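Local coordinates for protein fructosyl amine:oxygen oxidoreductase (Neosartorya fumigata, PDB 4WCT) that probably catalyses the oxidative deglycation of fructosyl amines (Amadori products), using bound FAD as its redox cofactor, at residues A[127-131]-A[167-171]; A[253-259]-A[356-362]; A[269-275]-A[287-291]. All blocks are in the same frame, centred on the assembly; numbering follows the deposited sequence.

Interaction 1 of 3, residues A[127-131]-A[167-171]; sequences IDHIR and WKGWL
The six-membered part of the Trp170 indole is held between three side chains of helix 124-135. Its CH2 atom points at the helix backbone near the ring plane, 3.7 Å from Ile127 O, a carbonyl that already accepts the helical bond from Arg131 N. Ile127 CG2 lies 3.8 Å from Trp170 CH2, and one turn later Ile130 CG2 comes to 3.6 Å from Trp170 CZ3. Because CG2 of both isoleucines stands anti to the backbone N, these methyls are presented to the indole, while Ile127 CD1 reaches Lys168 CB on the strand at 3.7 Å. This buried, mainly apolar side, with one backbone carbonyl at the ring edge, is the dense part of the contact.

Toward solvent the packing becomes sparser and polar. Arg131 CB still touches Trp170 CH2 at 3.8 Å, but the chain bends at its third torsion (chi3 -72°) and brings the guanidinium back to Asp128. In the Asp128 conformer modelled here, one of two, Arg131 NH1 and Asp128 OD1 form a 2.8 Å salt bridge. One guanidinium face is turned to Trp170 CH2, with the two planes 74° apart. Lys168 leans on Ile127 by its first carbons, then leads away to a salt bridge with Glu146. No hydrogen bond joins the segments; the arrangement is helix-on-sheet packing, with helix 124-135 laid on strand 168-172, between strands 117-121 and 143-145 of the large mixed sheet.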
loop_
_atom_site.group_PDB
_atom_site.type_symbol
_atom_site.label_atom_id
_atom_site.label_comp_id
_atom_site.label_asym_id
_atom_site.label_seq_id
_atom_site.Cartn_x
_atom_site.Cartn_y
_atom_site.Cartn_z
ATOM N N ILE A 127 -4.325 -22.330 -8.144
ATOM C CA ILE A 127 -2.940 -22.797 -8.388
ATOM C C ILE A 127 -2.509 -22.573 -9.847
ATOM O O ILE A 127 -1.434 -22.063 -10.082
ATOM C CB ILE A 127 -2.775 -24.274 -7.980
ATOM C CG1 ILE A 127 -2.980 -24.400 -6.478
ATOM C CG2 ILE A 127 -1.372 -24.808 -8.276
ATOM C CD1 ILE A 127 -3.396 -25.788 -6.065
ATOM N N ASP A 128 -3.415 -22.790 -10.799
ATOM C CA ASP A 128 -3.175 -22.551 -12.246
ATOM C C ASP A 128 -2.975 -21.070 -12.543
ATOM O O ASP A 128 -2.145 -20.674 -13.340
ATOM C CB ASP A 128 -4.397 -23.005 -13.057
ATOM C CG ASP A 128 -4.402 -24.498 -13.347
ATOM O OD1 ASP A 128 -3.692 -25.253 -12.654
ATOM O OD2 ASP A 128 -5.192 -24.926 -14.221
ATOM N N HIS A 129 -3.766 -20.246 -11.880
ATOM C CA HIS A 129 -3.638 -18.817 -12.018
ATOM C C HIS A 129 -2.255 -18.339 -11.588
ATOM O O HIS A 129 -1.606 -17.490 -12.232
ATOM C CB HIS A 129 -4.725 -18.145 -11.204
ATOM C CG HIS A 129 -4.634 -16.657 -11.196
ATOM N ND1 HIS A 129 -4.917 -15.894 -12.305
ATOM C CD2 HIS A 129 -4.324 -15.785 -10.207
ATOM C CE1 HIS A 129 -4.811 -14.613 -11.993
ATOM N NE2 HIS A 129 -4.412 -14.522 -10.741
ATOM N N ILE A 130 -1.811 -18.835 -10.444
ATOM C CA ILE A 130 -0.507 -18.460 -9.959
ATOM C C ILE A 130 0.597 -18.927 -10.916
ATOM O O ILE A 130 1.533 -18.186 -11.241
ATOM C CB ILE A 130 -0.253 -19.039 -8.562
ATOM C CG1 ILE A 130 -1.265 -18.459 -7.569
ATOM C CG2 ILE A 130 1.166 -18.711 -8.127
ATOM C CD1 ILE A 130 -1.324 -19.241 -6.267
ATOM N N ARG A 131 0.490 -20.170 -11.344
ATOM C CA ARG A 131 1.462 -20.741 -12.287
ATOM C C ARG A 131 1.583 -19.906 -13.567
ATOM O O ARG A 131 2.672 -19.478 -13.931
ATOM C CB ARG A 131 1.039 -22.164 -12.633
ATOM C CG ARG A 131 1.902 -22.822 -13.698
ATOM C CD ARG A 131 1.248 -24.131 -14.116
ATOM N NE ARG A 131 1.398 -25.094 -13.028
ATOM C CZ ARG A 131 0.430 -25.530 -12.217
ATOM N NH1 ARG A 131 -0.870 -25.351 -12.495
ATOM N NH2 ARG A 131 0.773 -26.334 -11.221
ATOM N N TRP A 167 -3.490 -27.151 -0.572
ATOM C CA TRP A 167 -2.570 -26.073 -0.913
ATOM C C TRP A 167 -1.436 -26.592 -1.805
ATOM O O TRP A 167 -0.828 -27.646 -1.528
ATOM C CB TRP A 167 -1.944 -25.478 0.342
ATOM C CG TRP A 167 -2.819 -24.635 1.209
ATOM C CD1 TRP A 167 -4.060 -24.945 1.716
ATOM C CD2 TRP A 167 -2.438 -23.404 1.838
ATOM N NE1 TRP A 167 -4.459 -23.978 2.587
ATOM C CE2 TRP A 167 -3.479 -23.036 2.705
ATOM C CE3 TRP A 167 -1.328 -22.570 1.726
ATOM C CZ2 TRP A 167 -3.455 -21.850 3.434
ATOM C CZ3 TRP A 167 -1.280 -21.433 2.460
ATOM C CH2 TRP A 167 -2.348 -21.067 3.311
ATOM N N LYS A 168 -1.096 -25.785 -2.802
ATOM C CA LYS A 168 0.177 -25.902 -3.526
ATOM C C LYS A 168 0.704 -24.512 -3.720
ATOM O O LYS A 168 -0.043 -23.560 -3.749
ATOM C CB LYS A 168 0.017 -26.600 -4.881
ATOM C CG LYS A 168 -0.489 -28.037 -4.728
ATOM C CD LYS A 168 -0.281 -28.904 -5.950
ATOM C CE LYS A 168 -0.875 -30.286 -5.695
ATOM N NZ LYS A 168 0.006 -31.059 -4.785
ATOM N N GLY A 169 2.021 -24.374 -3.779
ATOM C CA GLY A 169 2.585 -23.065 -3.930
ATOM C C GLY A 169 4.051 -23.091 -4.291
ATOM O O GLY A 169 4.576 -24.116 -4.710
ATOM N N TRP A 170 4.602 -21.893 -4.378
ATOM C CA TRP A 170 5.979 -21.660 -4.817
ATOM C C TRP A 170 6.673 -20.691 -3.851
ATOM O O TRP A 170 6.137 -19.664 -3.511
ATOM C CB TRP A 170 6.013 -21.062 -6.212
ATOM C CG TRP A 170 5.563 -21.980 -7.298
ATOM C CD1 TRP A 170 6.360 -22.716 -8.102
ATOM C CD2 TRP A 170 4.208 -22.244 -7.717
ATOM N NE1 TRP A 170 5.601 -23.401 -9.023
ATOM C CE2 TRP A 170 4.279 -23.158 -8.791
ATOM C CE3 TRP A 170 2.965 -21.871 -7.247
ATOM C CZ2 TRP A 170 3.138 -23.625 -9.456
ATOM C CZ3 TRP A 170 1.829 -22.295 -7.947
ATOM C CH2 TRP A 170 1.933 -23.146 -9.048
ATOM N N LEU A 171 7.913 -21.017 -3.486
ATOM C CA LEU A 171 8.761 -20.203 -2.642
ATOM C C LEU A 171 9.809 -19.479 -3.487
ATOM O O LEU A 171 10.474 -20.094 -4.336
ATOM C CB LEU A 171 9.460 -21.105 -1.620
ATOM C CG LEU A 171 10.621 -20.474 -0.838
ATOM C CD1 LEU A 171 10.134 -19.364 0.057
ATOM C CD2 LEU A 171 11.339 -21.518 -0.006
#

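Interaction 2 of 3, residues A[253-259]-A[356-362]; sequences RPTAWTL and RICWDAD. With FAD (flavin-adenine dinucleotide), chain C.
Arg253 and Asp362 form the first of seven antiparallel pairs joining strands 253-263 and 352-362, neighbours in the large mixed sheet that carries part of the FAD pocket. Hydrogen-bonded and non-hydrogen-bonded pairs take turns along the ladder, the bonded ones ending at Leu259 and Arg356. Arg253 CB lies 3.8 Å from Asp362 O; the chain runs out extended, bends at chi3 (68°), and NE donates to Thr255 OG1 at 2.9 Å. NH1 reaches the carbonyls of Ala430 and Trp428, whereas Arg253 NH2 makes a 2.9 Å salt bridge to Asp362 OD2, met on its anti side. All three nitrogens thus have partners, which would hold the guanidinium's orientation. Asp362 OD2 also pairs with Arg434 and lies in the plane of the Trp257 ring, 3.7 Å from Trp257 CH2. Thr255 OG1 in turn donates to Arg253 O from the face opposite Asp362 N.

Across the other face of the sheet, Ala256 CB lies over the six-membered ring of Trp359 in a CH-pi contact, 3.6 Å from the centroid. The cofactor meets the Trp257 side. Cys358 SG is 2.2 Å from FAD C8M, too short for a non-bonded contact; it is consistent with the family's cysteinyl-flavin linkage, but the coordinates do not settle between an unmodelled link and a clash. Asp360 OD2, which also accepts from Gly387 N, receives the hydrogen bond of FAD O3' at 2.6 Å.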
loop_
_atom_site.group_PDB
_atom_site.type_symbol
_atom_site.label_atom_id
_atom_site.label_comp_id
_atom_site.label_asym_id
_atom_site.label_seq_id
_atom_site.Cartn_x
_atom_site.Cartn_y
_atom_site.Cartn_z
ATOM N N ARG A 253 -10.365 4.289 -6.902
ATOM C CA ARG A 253 -11.378 3.658 -6.078
ATOM C C ARG A 253 -10.826 3.456 -4.685
ATOM O O ARG A 253 -10.055 2.539 -4.472
ATOM C CB ARG A 253 -11.799 2.308 -6.652
ATOM C CG ARG A 253 -12.898 1.669 -5.864
ATOM C CD ARG A 253 -13.252 0.256 -6.321
ATOM N NE ARG A 253 -12.171 -0.679 -6.035
ATOM C CZ ARG A 253 -12.129 -1.924 -6.494
ATOM N NH1 ARG A 253 -13.160 -2.421 -7.196
ATOM N NH2 ARG A 253 -11.050 -2.656 -6.263
ATOM N N PRO A 254 -11.240 4.294 -3.723
ATOM C CA PRO A 254 -10.809 4.023 -2.363
ATOM C C PRO A 254 -11.370 2.690 -1.874
ATOM O O PRO A 254 -12.570 2.462 -1.944
ATOM C CB PRO A 254 -11.379 5.196 -1.559
ATOM C CG PRO A 254 -11.497 6.306 -2.563
ATOM C CD PRO A 254 -11.883 5.616 -3.846
ATOM N N THR A 255 -10.496 1.837 -1.361
ATOM C CA THR A 255 -10.836 0.446 -1.056
ATOM C C THR A 255 -10.051 0.022 0.179
ATOM O O THR A 255 -8.912 0.450 0.352
ATOM C CB THR A 255 -10.492 -0.494 -2.246
ATOM O OG1 THR A 255 -10.929 0.068 -3.481
ATOM C CG2 THR A 255 -11.089 -1.884 -2.088
ATOM N N ALA A 256 -10.706 -0.750 1.055
ATOM C CA ALA A 256 -10.127 -1.157 2.338
ATOM C C ALA A 256 -9.869 -2.641 2.446
ATOM O O ALA A 256 -10.682 -3.470 2.022
ATOM C CB ALA A 256 -11.001 -0.714 3.479
ATOM N N TRP A 257 -8.742 -2.963 3.087
ATOM C CA TRP A 257 -8.463 -4.290 3.547
ATOM C C TRP A 257 -8.300 -4.346 5.050
ATOM O O TRP A 257 -8.483 -3.337 5.735
ATOM C CB TRP A 257 -7.220 -4.763 2.815
ATOM C CG TRP A 257 -7.564 -5.077 1.400
ATOM C CD1 TRP A 257 -8.035 -6.276 0.920
ATOM C CD2 TRP A 257 -7.603 -4.161 0.307
ATOM N NE1 TRP A 257 -8.369 -6.155 -0.406
ATOM C CE2 TRP A 257 -8.113 -4.869 -0.818
ATOM C CE3 TRP A 257 -7.170 -2.848 0.130
ATOM C CZ2 TRP A 257 -8.296 -4.254 -2.069
ATOM C CZ3 TRP A 257 -7.399 -2.224 -1.105
ATOM C CH2 TRP A 257 -7.963 -2.933 -2.186
ATOM N N THR A 258 -8.205 -5.565 5.568
ATOM C CA THR A 258 -8.418 -5.837 6.974
ATOM C C THR A 258 -7.210 -6.585 7.549
ATOM O O THR A 258 -6.605 -7.436 6.876
ATOM C CB THR A 258 -9.690 -6.706 7.155
ATOM O OG1 THR A 258 -9.736 -7.690 6.107
ATOM C CG2 THR A 258 -10.920 -5.825 7.068
ATOM N N LEU A 259 -6.813 -6.220 8.760
ATOM C CA LEU A 259 -5.659 -6.822 9.406
ATOM C C LEU A 259 -5.942 -7.007 10.877
ATOM O O LEU A 259 -6.682 -6.245 11.474
ATOM C CB LEU A 259 -4.402 -5.985 9.192
ATOM C CG LEU A 259 -4.308 -4.631 9.897
ATOM C CD1 LEU A 259 -3.741 -4.727 11.308
ATOM C CD2 LEU A 259 -3.450 -3.664 9.085
ATOM N N ARG A 356 -7.511 -3.498 12.523
ATOM C CA ARG A 356 -7.972 -2.287 11.877
ATOM C C ARG A 356 -8.322 -2.516 10.419
ATOM O O ARG A 356 -7.765 -3.418 9.735
ATOM C CB ARG A 356 -6.967 -1.126 12.022
ATOM C CG ARG A 356 -5.794 -1.090 11.067
ATOM C CD ARG A 356 -4.938 0.117 11.369
ATOM N NE ARG A 356 -3.815 0.325 10.441
ATOM C CZ ARG A 356 -3.833 1.146 9.384
ATOM N NH1 ARG A 356 -4.941 1.720 8.945
ATOM N NH2 ARG A 356 -2.704 1.412 8.774
ATOM N N ILE A 357 -9.103 -1.578 9.895
ATOM C CA ILE A 357 -9.223 -1.420 8.469
ATOM C C ILE A 357 -8.137 -0.465 7.955
ATOM O O ILE A 357 -7.666 0.399 8.684
ATOM C CB ILE A 357 -10.623 -0.997 8.036
ATOM C CG1 ILE A 357 -10.995 0.402 8.529
ATOM C CG2 ILE A 357 -11.627 -2.063 8.504
ATOM C CD1 ILE A 357 -12.371 0.860 8.092
ATOM N N CYS A 358 -7.756 -0.654 6.698
ATOM C CA CYS A 358 -6.611 0.040 6.113
ATOM C C CYS A 358 -7.016 0.384 4.678
ATOM O O CYS A 358 -7.431 -0.509 3.925
ATOM C CB CYS A 358 -5.421 -0.931 6.164
ATOM S SG CYS A 358 -3.947 -0.513 5.227
ATOM N N TRP A 359 -6.836 1.638 4.267
ATOM C CA TRP A 359 -7.339 2.105 2.996
ATOM C C TRP A 359 -6.225 2.361 2.000
ATOM O O TRP A 359 -5.236 3.040 2.321
ATOM C CB TRP A 359 -8.116 3.413 3.188
ATOM C CG TRP A 359 -9.418 3.176 3.916
ATOM C CD1 TRP A 359 -9.634 3.195 5.264
ATOM C CD2 TRP A 359 -10.689 2.901 3.308
ATOM N NE1 TRP A 359 -10.948 2.960 5.531
ATOM C CE2 TRP A 359 -11.638 2.806 4.358
ATOM C CE3 TRP A 359 -11.128 2.830 1.999
ATOM C CZ2 TRP A 359 -12.998 2.551 4.125
ATOM C CZ3 TRP A 359 -12.479 2.564 1.765
ATOM C CH2 TRP A 359 -13.388 2.409 2.818
ATOM N N ASP A 360 -6.467 1.943 0.773
ATOM C CA ASP A 360 -5.648 2.364 -0.378
ATOM C C ASP A 360 -6.612 2.824 -1.474
ATOM O O ASP A 360 -7.829 2.919 -1.247
ATOM C CB ASP A 360 -4.824 1.193 -0.866
ATOM C CG ASP A 360 -3.528 1.602 -1.604
ATOM O OD1 ASP A 360 -3.348 2.786 -2.011
ATOM O OD2 ASP A 360 -2.745 0.662 -1.969
ATOM N N ALA A 361 -6.069 3.137 -2.643
ATOM C CA ALA A 361 -6.922 3.364 -3.804
ATOM C C ALA A 361 -6.397 2.668 -5.048
ATOM O O ALA A 361 -5.193 2.719 -5.338
ATOM C CB ALA A 361 -7.097 4.870 -4.041
ATOM N N ASP A 362 -7.307 1.984 -5.749
ATOM C CA ASP A 362 -7.022 1.257 -6.964
ATOM C C ASP A 362 -7.326 2.128 -8.190
ATOM O O ASP A 362 -8.393 2.756 -8.279
ATOM C CB ASP A 362 -7.875 -0.000 -7.077
ATOM C CG ASP A 362 -7.474 -1.088 -6.113
ATOM O OD1 ASP A 362 -6.254 -1.317 -5.897
ATOM O OD2 ASP A 362 -8.410 -1.773 -5.641
HETATM P PA FAD C . -0.772 6.420 2.745
HETATM O O1A FAD C . 0.451 5.681 3.207
HETATM O O2A FAD C . -2.137 5.978 3.173
HETATM O O5B FAD C . -0.557 7.920 3.159
HETATM C C5B FAD C . -1.567 8.895 2.861
HETATM C C4B FAD C . -1.369 10.075 3.806
HETATM O O4B FAD C . -2.234 11.177 3.383
HETATM C C3B FAD C . -1.708 9.775 5.263
HETATM O O3B FAD C . -0.615 10.069 6.148
HETATM C C2B FAD C . -2.913 10.676 5.548
HETATM O O2B FAD C . -3.057 11.098 6.902
HETATM C C1B FAD C . -2.701 11.813 4.547
HETATM N N9A FAD C . -3.963 12.521 4.240
HETATM C C8A FAD C . -5.196 11.996 4.120
HETATM N N7A FAD C . -6.107 12.972 3.898
HETATM C C5A FAD C . -5.400 14.126 3.791
HETATM C C6A FAD C . -5.749 15.532 3.626
HETATM N N6A FAD C . -7.028 15.905 3.452
HETATM N N1A FAD C . -4.738 16.425 3.685
HETATM C C2A FAD C . -3.451 16.086 3.835
HETATM N N3A FAD C . -3.069 14.813 4.034
HETATM C C4A FAD C . -4.003 13.831 4.023
HETATM N N1 FAD C . 1.655 -2.583 -0.325
HETATM C C2 FAD C . 2.795 -3.332 -0.527
HETATM O O2 FAD C . 3.665 -2.855 -1.253
HETATM N N3 FAD C . 3.005 -4.477 0.129
HETATM C C4 FAD C . 2.058 -5.037 0.910
HETATM O O4 FAD C . 2.206 -6.123 1.535
HETATM C C4X FAD C . 0.819 -4.315 1.146
HETATM N N5 FAD C . -0.151 -4.834 1.944
HETATM C C5X FAD C . -1.179 -4.017 2.332
HETATM C C6 FAD C . -2.070 -4.412 3.325
HETATM C C7 FAD C . -3.162 -3.621 3.629
HETATM C C7M FAD C . -4.058 -4.030 4.743
HETATM C C8 FAD C . -3.333 -2.333 2.944
HETATM C C8M FAD C . -4.458 -1.416 3.257
HETATM C C9 FAD C . -2.404 -1.886 2.038
HETATM C C9A FAD C . -1.358 -2.704 1.663
HETATM N N10 FAD C . -0.463 -2.294 0.671
HETATM C C10 FAD C . 0.693 -3.051 0.470
HETATM C "C1'" FAD C . -0.579 -1.066 -0.101
HETATM C "C2'" FAD C . 0.227 0.083 0.484
HETATM O "O2'" FAD C . -0.059 0.126 1.875
HETATM C "C3'" FAD C . -0.206 1.384 -0.206
HETATM O "O3'" FAD C . -0.233 1.197 -1.629
HETATM C "C4'" FAD C . 0.713 2.553 0.158
HETATM O "O4'" FAD C . 0.969 2.539 1.561
HETATM C "C5'" FAD C . -0.007 3.844 -0.209
HETATM O "O5'" FAD C . 0.856 4.944 0.080
HETATM P P FAD C . 0.276 6.441 0.011
HETATM O O1P FAD C . 1.393 7.379 0.409
HETATM O O2P FAD C . -0.415 6.581 -1.324
HETATM O O3P FAD C . -0.847 6.448 1.157
#

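Interaction 3 of 3, residues A[269-275]-A[287-291]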
loop_
_atom_site.group_PDB
_atom_site.type_symbol
_atom_site.label_atom_id
_atom_site.label_comp_id
_atom_site.label_asym_id
_atom_site.label_seq_id
_atom_site.Cartn_x
_atom_site.Cartn_y
_atom_site.Cartn_z
ATOM N N VAL A 269 7.566 -17.132 20.908
ATOM C CA VAL A 269 7.882 -16.177 19.853
ATOM C C VAL A 269 9.262 -16.396 19.271
ATOM O O VAL A 269 9.522 -16.064 18.118
ATOM C CB VAL A 269 7.720 -14.729 20.319
ATOM C CG1 VAL A 269 8.869 -14.284 21.197
ATOM C CG2 VAL A 269 7.522 -13.804 19.119
ATOM N N LYS A 270 10.153 -17.027 20.042
ATOM C CA LYS A 270 11.532 -17.100 19.614
ATOM C C LYS A 270 11.745 -18.005 18.414
ATOM O O LYS A 270 12.745 -17.874 17.748
ATOM C CB LYS A 270 12.423 -17.531 20.794
ATOM C CG LYS A 270 12.332 -16.573 21.974
ATOM C CD LYS A 270 13.343 -16.927 23.058
ATOM C CE LYS A 270 13.236 -15.984 24.244
ATOM N NZ LYS A 270 13.913 -16.613 25.403
ATOM N N GLN A 271 10.818 -18.919 18.138
ATOM C CA GLN A 271 10.870 -19.734 16.938
ATOM C C GLN A 271 10.472 -18.994 15.675
ATOM O O GLN A 271 10.835 -19.413 14.566
ATOM C CB GLN A 271 10.001 -21.013 17.069
ATOM C CG GLN A 271 10.562 -22.077 17.984
ATOM C CD GLN A 271 11.900 -22.578 17.513
ATOM O OE1 GLN A 271 12.946 -22.111 18.012
ATOM N NE2 GLN A 271 11.894 -23.588 16.605
ATOM N N TYR A 272 9.726 -17.907 15.839
ATOM C CA TYR A 272 9.063 -17.234 14.730
ATOM C C TYR A 272 9.958 -16.126 14.176
ATOM O O TYR A 272 9.612 -14.950 14.222
ATOM C CB TYR A 272 7.718 -16.631 15.163
ATOM C CG TYR A 272 6.622 -17.638 15.497
ATOM C CD1 TYR A 272 6.612 -18.285 16.727
ATOM C CD2 TYR A 272 5.492 -17.765 14.679
ATOM C CE1 TYR A 272 5.624 -19.160 17.057
ATOM C CE2 TYR A 272 4.486 -18.660 14.995
ATOM C CZ TYR A 272 4.558 -19.358 16.175
ATOM O OH TYR A 272 3.544 -20.203 16.559
ATOM N N ARG A 273 11.127 -16.515 13.700
ATOM C CA ARG A 273 12.141 -15.555 13.285
ATOM C C ARG A 273 12.639 -15.850 11.890
ATOM O O ARG A 273 12.782 -17.020 11.481
ATOM C CB ARG A 273 13.328 -15.586 14.240
ATOM C CG ARG A 273 13.074 -14.949 15.578
ATOM C CD ARG A 273 14.193 -15.346 16.536
ATOM N NE ARG A 273 14.052 -14.722 17.845
ATOM C CZ ARG A 273 14.839 -14.981 18.884
ATOM N NH1 ARG A 273 15.798 -15.887 18.776
ATOM N NH2 ARG A 273 14.635 -14.368 20.043
ATOM N N ASN A 274 12.866 -14.793 11.113
ATOM C CA ASN A 274 13.407 -14.922 9.775
ATOM C C ASN A 274 12.472 -15.674 8.819
ATOM O O ASN A 274 12.932 -16.431 7.949
ATOM C CB ASN A 274 14.756 -15.643 9.818
ATOM C CG ASN A 274 15.683 -15.207 8.704
ATOM O OD1 ASN A 274 15.632 -14.065 8.258
ATOM N ND2 ASN A 274 16.541 -16.110 8.258
ATOM N N LEU A 275 11.174 -15.401 8.920
ATOM C CA LEU A 275 10.179 -16.184 8.240
ATOM C C LEU A 275 9.894 -15.644 6.842
ATOM O O LEU A 275 9.673 -14.447 6.691
ATOM C CB LEU A 275 8.872 -16.166 9.046
ATOM C CG LEU A 275 8.908 -16.721 10.481
ATOM C CD1 LEU A 275 7.525 -16.708 11.093
ATOM C CD2 LEU A 275 9.510 -18.123 10.537
ATOM N N MET A 287 2.834 -12.335 8.643
ATOM C CA MET A 287 4.251 -12.011 8.736
ATOM C C MET A 287 4.762 -12.210 10.152
ATOM O O MET A 287 4.014 -12.326 11.108
ATOM C CB MET A 287 4.592 -10.607 8.200
ATOM C CG MET A 287 4.818 -10.607 6.684
ATOM S SD MET A 287 4.811 -9.083 5.722
ATOM C CE MET A 287 3.059 -8.739 5.595
ATOM N N GLU A 288 6.072 -12.325 10.265
ATOM C CA GLU A 288 6.610 -12.717 11.538
ATOM C C GLU A 288 6.312 -11.678 12.629
ATOM O O GLU A 288 6.188 -10.475 12.375
ATOM C CB GLU A 288 8.088 -13.065 11.443
ATOM C CG GLU A 288 9.016 -11.889 11.309
ATOM C CD GLU A 288 10.459 -12.324 11.107
ATOM O OE1 GLU A 288 11.234 -12.251 12.063
ATOM O OE2 GLU A 288 10.798 -12.763 9.982
ATOM N N PRO A 289 6.258 -12.128 13.867
ATOM C CA PRO A 289 5.933 -11.230 14.984
ATOM C C PRO A 289 6.893 -10.049 15.084
ATOM O O PRO A 289 8.102 -10.198 14.836
ATOM C CB PRO A 289 6.075 -12.128 16.192
ATOM C CG PRO A 289 5.801 -13.509 15.649
ATOM C CD PRO A 289 6.383 -13.531 14.291
ATOM N N ASP A 290 6.378 -8.871 15.439
ATOM C CA ASP A 290 7.247 -7.693 15.465
ATOM C C ASP A 290 8.185 -7.723 16.663
ATOM O O ASP A 290 7.911 -8.363 17.672
ATOM C CB ASP A 290 6.449 -6.371 15.413
ATOM C CG ASP A 290 5.916 -5.962 16.750
ATOM O OD1 ASP A 290 4.932 -6.598 17.166
ATOM O OD2 ASP A 290 6.457 -4.985 17.379
ATOM N N GLU A 291 9.270 -6.983 16.545
ATOM C CA GLU A 291 10.340 -7.042 17.553
ATOM C C GLU A 291 9.944 -6.376 18.855
ATOM O O GLU A 291 10.477 -6.717 19.911
ATOM C CB GLU A 291 11.613 -6.403 16.993
ATOM C CG GLU A 291 11.445 -4.928 16.671
ATOM C CD GLU A 291 12.374 -4.442 15.568
ATOM O OE1 GLU A 291 13.586 -4.728 15.660
ATOM O OE2 GLU A 291 11.881 -3.841 14.582
HETATM O O HOH W 1 7.410 -13.044 7.763
#
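Glu288 reaches across to the backbone of Asn274 and Leu275 with its carboxylate, the two oxygens taking up neighbouring amides. With CG tucked over the backbone between N and C (chi1 75°), the chain is extended beyond, which carries the carboxylate to the turn instead of folding it back. Asn274 N meets Glu288 OE1 on the syn side at 3.2 Å, somewhat out of the carboxylate plane. Leu275 N comes to Glu288 OE2 at 2.9 Å from above that plane, and OE2 is further held by Trp178 NE1. Asn274, in a left-handed backbone conformation, turns the chain so that both N-H groups face the acid.

The two segments flank the beta hairpin of strands 277-280 and 284-287, the first leading into it and the second out of it, so the contact closes the hairpin at its open end. Here a water accepts from Glu288 N and donates to Leu275 O.

Leu275 crosses the glutamate stem at a slant, its CD1 3.7 Å from Glu288 CB. Beside this polar grip, Pro289 presses its ring on the other loop: its CD lies 3.5 Å from Tyr272 CB, at an inverse gamma turn centred on Tyr272. Val269 and Pro289 overlap flank to flank, running antiparallel, with Val269 CG2 3.7 Å from Pro289 CB. The tyrosine ring leads away from the segment, and its OH bonds to His346.

Interaction 2 is the most central of the three: its fourteen touching residues are all buried, and it joins two strands of the large mixed sheet by main-chain hydrogen bonds while lining the flavin. Interaction 1 reaches that same sheet further out, where a helix covers strand 168-172 mainly by apolar contact, without a hydrogen bond across. Interaction 3, partly exposed, joins two loops through a carboxylate, a water and a proline, and lies nested in the chain between the strands of interaction 2. No two contacts touch. Only interaction 2 has a salt bridge across its segments, buried in the sheet; in interaction 1 the charged groups pair within the helix or outside the two segments.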